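Local coordinates for protein transcriptional regulator, MarR family (Methanosarcina mazei, PDB 3S2W) that probably binds DNA as a winged helix-turn-helix transcription factor of the MarR family, at residues Y46-L59 and T81-V94. Numbering follows the deposited sequence.
With SO4 (sulfate ion), chain I; SO4 (sulfate ion), chain J.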
loop_
_atom_site.group_PDB
_atom_site.type_symbol
_atom_site.label_atom_id
_atom_site.label_comp_id
_atom_site.label_asym_id
_atom_site.label_seq_id
_atom_site.Cartn_x
_atom_site.Cartn_y
_atom_site.Cartn_z
ATOM N N TYR A 46 -19.450 -7.767 7.142
ATOM C CA TYR A 46 -19.575 -6.986 8.375
ATOM C C TYR A 46 -19.879 -5.528 8.068
ATOM O O TYR A 46 -19.895 -4.688 8.960
ATOM C CB TYR A 46 -18.308 -7.089 9.230
ATOM C CG TYR A 46 -17.840 -8.510 9.407
ATOM C CD1 TYR A 46 -16.871 -9.063 8.566
ATOM C CD2 TYR A 46 -18.383 -9.312 10.387
ATOM C CE1 TYR A 46 -16.462 -10.376 8.712
ATOM C CE2 TYR A 46 -17.977 -10.622 10.546
ATOM C CZ TYR A 46 -17.023 -11.153 9.708
ATOM O OH TYR A 46 -16.643 -12.463 9.894
ATOM N N GLY A 47 -20.119 -5.228 6.802
ATOM C CA GLY A 47 -20.394 -3.868 6.380
ATOM C C GLY A 47 -19.225 -2.933 6.619
ATOM O O GLY A 47 -19.415 -1.797 7.027
ATOM N N ILE A 48 -18.016 -3.413 6.350
ATOM C CA ILE A 48 -16.792 -2.657 6.627
ATOM C C ILE A 48 -15.952 -2.544 5.354
ATOM O O ILE A 48 -15.688 -3.539 4.689
ATOM C CB ILE A 48 -15.945 -3.375 7.708
ATOM C CG1 ILE A 48 -16.749 -3.556 8.983
ATOM C CG2 ILE A 48 -14.737 -2.584 8.088
ATOM C CD1 ILE A 48 -15.982 -4.309 10.046
ATOM N N GLY A 49 -15.541 -1.333 5.013
ATOM C CA GLY A 49 -14.647 -1.136 3.895
ATOM C C GLY A 49 -13.202 -1.408 4.290
ATOM O O GLY A 49 -12.830 -1.286 5.465
ATOM N N SER A 50 -12.385 -1.758 3.301
ATOM C CA SER A 50 -10.960 -2.003 3.506
ATOM C C SER A 50 -10.195 -0.750 3.918
ATOM O O SER A 50 -9.041 -0.831 4.321
ATOM C CB SER A 50 -10.344 -2.586 2.232
ATOM O OG SER A 50 -10.598 -1.728 1.139
ATOM N N GLY A 51 -10.827 0.411 3.800
ATOM C CA GLY A 51 -10.258 1.635 4.346
ATOM C C GLY A 51 -10.359 1.751 5.869
ATOM O O GLY A 51 -9.590 2.477 6.510
ATOM N N GLN A 52 -11.302 1.018 6.453
ATOM C CA GLN A 52 -11.520 1.024 7.893
ATOM C C GLN A 52 -10.712 -0.046 8.613
ATOM O O GLN A 52 -10.485 0.037 9.818
ATOM C CB GLN A 52 -12.994 0.800 8.169
ATOM C CG GLN A 52 -13.900 1.873 7.564
ATOM C CD GLN A 52 -15.296 1.356 7.332
ATOM O OE1 GLN A 52 -15.863 0.689 8.192
ATOM N NE2 GLN A 52 -15.851 1.632 6.161
ATOM N N PHE A 53 -10.294 -1.063 7.875
ATOM C CA PHE A 53 -9.635 -2.211 8.470
ATOM C C PHE A 53 -8.395 -1.850 9.298
ATOM O O PHE A 53 -8.226 -2.359 10.405
ATOM C CB PHE A 53 -9.242 -3.177 7.375
ATOM C CG PHE A 53 -8.771 -4.489 7.877
ATOM C CD1 PHE A 53 -7.441 -4.861 7.743
ATOM C CD2 PHE A 53 -9.659 -5.371 8.481
ATOM C CE1 PHE A 53 -7.009 -6.097 8.214
ATOM C CE2 PHE A 53 -9.234 -6.601 8.938
ATOM C CZ PHE A 53 -7.913 -6.970 8.798
ATOM N N PRO A 54 -7.529 -0.966 8.766
ATOM C CA PRO A 54 -6.282 -0.604 9.445
ATOM C C PRO A 54 -6.562 0.054 10.806
ATOM O O PRO A 54 -5.901 -0.331 11.770
ATOM C CB PRO A 54 -5.628 0.393 8.483
ATOM C CG PRO A 54 -6.339 0.250 7.221
ATOM C CD PRO A 54 -7.734 -0.152 7.562
ATOM N N PHE A 55 -7.523 0.987 10.885
ATOM C CA PHE A 55 -7.986 1.561 12.175
ATOM C C PHE A 55 -8.515 0.504 13.138
ATOM O O PHE A 55 -8.063 0.395 14.271
ATOM C CB PHE A 55 -9.053 2.667 11.969
ATOM C CG PHE A 55 -8.552 3.833 11.153
ATOM C CD1 PHE A 55 -7.809 4.845 11.752
ATOM C CD2 PHE A 55 -8.782 3.889 9.773
ATOM C CE1 PHE A 55 -7.313 5.890 11.012
ATOM C CE2 PHE A 55 -8.290 4.947 9.020
ATOM C CZ PHE A 55 -7.552 5.948 9.639
ATOM N N LEU A 56 -9.481 -0.281 12.699
ATOM C CA LEU A 56 -9.957 -1.355 13.551
ATOM C C LEU A 56 -8.775 -2.175 14.110
ATOM O O LEU A 56 -8.695 -2.387 15.316
ATOM C CB LEU A 56 -10.947 -2.224 12.793
ATOM C CG LEU A 56 -12.069 -2.838 13.618
ATOM C CD1 LEU A 56 -12.818 -1.776 14.422
ATOM C CD2 LEU A 56 -13.025 -3.620 12.718
HETATM N N MSE A 57 -7.845 -2.599 13.251
HETATM C CA MSE A 57 -6.732 -3.445 13.689
HETATM C C MSE A 57 -5.849 -2.736 14.717
HETATM O O MSE A 57 -5.314 -3.361 15.629
HETATM C CB MSE A 57 -5.878 -3.926 12.495
HETATM C CG MSE A 57 -6.584 -4.934 11.561
HETATM SE SE MSE A 57 -7.231 -6.568 12.477
HETATM C CE MSE A 57 -5.543 -7.526 12.706
ATOM N N ARG A 58 -5.702 -1.427 14.569
ATOM C CA ARG A 58 -4.936 -0.636 15.525
ATOM C C ARG A 58 -5.618 -0.553 16.898
ATOM O O ARG A 58 -4.964 -0.709 17.929
ATOM C CB ARG A 58 -4.692 0.765 14.965
ATOM C CG ARG A 58 -3.700 1.586 15.761
ATOM C CD ARG A 58 -2.377 0.880 15.877
ATOM N NE ARG A 58 -1.693 1.264 17.102
ATOM C CZ ARG A 58 -0.548 1.932 17.145
ATOM N NH1 ARG A 58 0.071 2.282 16.025
ATOM N NH2 ARG A 58 -0.022 2.236 18.322
ATOM N N LEU A 59 -6.929 -0.319 16.912
ATOM C CA LEU A 59 -7.659 -0.284 18.169
ATOM C C LEU A 59 -7.545 -1.597 18.941
ATOM O O LEU A 59 -7.536 -1.579 20.170
ATOM C CB LEU A 59 -9.121 0.081 17.942
ATOM C CG LEU A 59 -9.266 1.527 17.518
ATOM C CD1 LEU A 59 -10.675 1.778 17.008
ATOM C CD2 LEU A 59 -8.927 2.415 18.700
ATOM N N THR A 81 -8.957 9.730 7.676
ATOM C CA THR A 81 -9.190 9.242 9.037
ATOM C C THR A 81 -10.604 9.550 9.532
ATOM O O THR A 81 -11.298 8.667 10.022
ATOM C CB THR A 81 -8.143 9.803 9.993
ATOM O OG1 THR A 81 -6.899 9.148 9.730
ATOM C CG2 THR A 81 -8.542 9.591 11.463
ATOM N N ALA A 82 -11.040 10.793 9.366
ATOM C CA ALA A 82 -12.352 11.213 9.844
ATOM C C ALA A 82 -13.487 10.395 9.223
ATOM O O ALA A 82 -14.395 9.938 9.932
ATOM C CB ALA A 82 -12.557 12.710 9.596
ATOM N N ARG A 83 -13.410 10.188 7.914
ATOM C CA ARG A 83 -14.391 9.368 7.193
ATOM C C ARG A 83 -14.361 7.891 7.590
ATOM O O ARG A 83 -15.413 7.256 7.765
ATOM C CB ARG A 83 -14.231 9.517 5.678
ATOM C CG ARG A 83 -14.988 10.705 5.110
ATOM C CD ARG A 83 -14.615 10.972 3.661
ATOM N NE ARG A 83 -13.619 12.036 3.549
ATOM C CZ ARG A 83 -12.440 11.903 2.946
ATOM N NH1 ARG A 83 -12.103 10.745 2.391
ATOM N NH2 ARG A 83 -11.597 12.927 2.900
ATOM N N ALA A 84 -13.159 7.352 7.748
ATOM C CA ALA A 84 -13.031 5.987 8.204
ATOM C C ALA A 84 -13.667 5.842 9.583
ATOM O O ALA A 84 -14.563 5.016 9.772
ATOM C CB ALA A 84 -11.553 5.537 8.218
ATOM N N ILE A 85 -13.224 6.650 10.543
ATOM C CA ILE A 85 -13.738 6.523 11.907
ATOM C C ILE A 85 -15.239 6.793 11.943
ATOM O O ILE A 85 -15.994 6.155 12.697
ATOM C CB ILE A 85 -13.035 7.455 12.879
ATOM C CG1 ILE A 85 -11.563 7.064 13.004
ATOM C CG2 ILE A 85 -13.718 7.396 14.236
ATOM C CD1 ILE A 85 -11.352 5.635 13.454
ATOM N N GLN A 86 -15.693 7.728 11.119
ATOM C CA GLN A 86 -17.124 7.946 11.083
ATOM C C GLN A 86 -17.939 6.725 10.591
ATOM O O GLN A 86 -19.059 6.508 11.050
ATOM C CB GLN A 86 -17.486 9.175 10.271
ATOM C CG GLN A 86 -18.975 9.353 10.228
ATOM C CD GLN A 86 -19.486 9.969 11.503
ATOM O OE1 GLN A 86 -19.045 11.052 11.892
ATOM N NE2 GLN A 86 -20.414 9.283 12.168
ATOM N N LYS A 87 -17.405 5.934 9.664
ATOM C CA LYS A 87 -18.191 4.800 9.161
ATOM C C LYS A 87 -18.152 3.687 10.188
ATOM O O LYS A 87 -19.115 2.933 10.344
ATOM C CB LYS A 87 -17.678 4.291 7.815
ATOM C CG LYS A 87 -17.882 5.251 6.638
ATOM C CD LYS A 87 -17.197 4.687 5.402
ATOM C CE LYS A 87 -17.565 5.430 4.109
ATOM N NZ LYS A 87 -17.360 4.547 2.900
ATOM N N LEU A 88 -17.029 3.606 10.903
ATOM C CA LEU A 88 -16.871 2.634 11.964
ATOM C C LEU A 88 -17.855 2.955 13.093
ATOM O O LEU A 88 -18.401 2.048 13.729
ATOM C CB LEU A 88 -15.428 2.637 12.461
ATOM C CG LEU A 88 -14.451 1.883 11.554
ATOM C CD1 LEU A 88 -13.058 2.046 12.040
ATOM C CD2 LEU A 88 -14.788 0.414 11.527
ATOM N N VAL A 89 -18.103 4.248 13.317
ATOM C CA VAL A 89 -19.071 4.653 14.328
ATOM C C VAL A 89 -20.484 4.344 13.866
ATOM O O VAL A 89 -21.288 3.822 14.634
ATOM C CB VAL A 89 -18.965 6.144 14.720
ATOM C CG1 VAL A 89 -20.176 6.533 15.501
ATOM C CG2 VAL A 89 -17.743 6.376 15.567
ATOM N N ASP A 90 -20.786 4.649 12.608
ATOM C CA ASP A 90 -22.135 4.424 12.081
ATOM C C ASP A 90 -22.483 2.949 11.957
ATOM O O ASP A 90 -23.647 2.563 11.983
ATOM C CB ASP A 90 -22.327 5.143 10.747
ATOM C CG ASP A 90 -22.308 6.672 10.896
ATOM O OD1 ASP A 90 -22.687 7.186 11.985
ATOM O OD2 ASP A 90 -21.919 7.356 9.915
ATOM N N GLU A 91 -21.461 2.122 11.826
ATOM C CA GLU A 91 -21.654 0.680 11.775
ATOM C C GLU A 91 -21.729 0.107 13.184
ATOM O O GLU A 91 -22.045 -1.051 13.370
ATOM C CB GLU A 91 -20.525 0.032 10.961
ATOM C CG GLU A 91 -20.568 0.412 9.457
ATOM C CD GLU A 91 -19.197 0.676 8.819
ATOM O OE1 GLU A 91 -19.150 1.422 7.810
ATOM O OE2 GLU A 91 -18.174 0.140 9.304
ATOM N N GLY A 92 -21.411 0.939 14.177
ATOM C CA GLY A 92 -21.522 0.570 15.578
ATOM C C GLY A 92 -20.351 -0.221 16.131
ATOM O O GLY A 92 -20.512 -0.983 17.083
ATOM N N TYR A 93 -19.171 -0.031 15.544
ATOM C CA TYR A 93 -17.980 -0.762 15.962
ATOM C C TYR A 93 -17.085 0.051 16.869
ATOM O O TYR A 93 -16.237 -0.497 17.564
ATOM C CB TYR A 93 -17.168 -1.205 14.759
ATOM C CG TYR A 93 -17.835 -2.281 13.967
ATOM C CD1 TYR A 93 -18.347 -3.400 14.594
ATOM C CD2 TYR A 93 -17.969 -2.171 12.591
ATOM C CE1 TYR A 93 -18.952 -4.378 13.874
ATOM C CE2 TYR A 93 -18.574 -3.143 11.867
ATOM C CZ TYR A 93 -19.063 -4.247 12.509
ATOM O OH TYR A 93 -19.673 -5.230 11.795
ATOM N N VAL A 94 -17.238 1.365 16.840
ATOM C CA VAL A 94 -16.444 2.193 17.734
ATOM C C VAL A 94 -17.234 3.377 18.166
ATOM O O VAL A 94 -18.194 3.753 17.504
ATOM C CB VAL A 94 -15.188 2.745 17.068
ATOM C CG1 VAL A 94 -14.359 1.620 16.525
ATOM C CG2 VAL A 94 -15.560 3.779 15.995
HETATM S S SO4 I . -14.001 2.490 2.995
HETATM O O1 SO4 I . -13.898 3.783 2.330
HETATM O O2 SO4 I . -13.707 2.668 4.417
HETATM O O3 SO4 I . -15.363 1.965 2.838
HETATM O O4 SO4 I . -13.020 1.589 2.391
HETATM S S SO4 J . -10.487 16.425 2.929
HETATM O O1 SO4 J . -10.005 17.743 3.341
HETATM O O2 SO4 J . -11.638 16.067 3.757
HETATM O O3 SO4 J . -10.899 16.460 1.525
HETATM O O4 SO4 J . -9.426 15.430 3.105
#
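The two segments come nearest at Q52 and A84, whose CA atoms are 5.2 Å apart, and the axes of helices 53-59 and 81-90 approach to 10.0 Å and cross at -71°. F55 sits as a knob among T81, A84, I85 and L88. The F55 side chain crosses those of T81 and I85 at about a right angle. Its CE2 lies 3.4 Å from A84 CB. The far end of the ring, F55 CZ, is 3.3 Å from T81 OG1, which comes in at the ring edge and is hydrogen-bonded to D77 O. L88 packs alongside: its CD2 meets Q52 CB and L56 CD1, and its CD1 meets F55 CB. Q52 CG lies against A84. L59 CD1 touches V94 CG1 at 3.7 Å.

The loop before helix 53-59 is held by Y93. Y93 OH donates to Y46 O (2.9 Å) in the carbonyl plane, on a lone pair. Both CG1 and CD1 of I48 come within 3.4 Å of Y93 CE2. A sulfate, probably from the crystallisation liquor, accepts a bond from G51 N to its O4 (2.9 Å) and a weak one from K87 NZ.

Helix 78-90 is probably the recognition helix, as in other MarR winged helix-turn-helix proteins; the contact joins it to helix 53-61. L56 and L59 also pack on L110 of strand 106-110, L59 on V108 as well. F55 reaches L74 of helix 67-74, and Y46 and Y93 rest on L117 of helix 112-133.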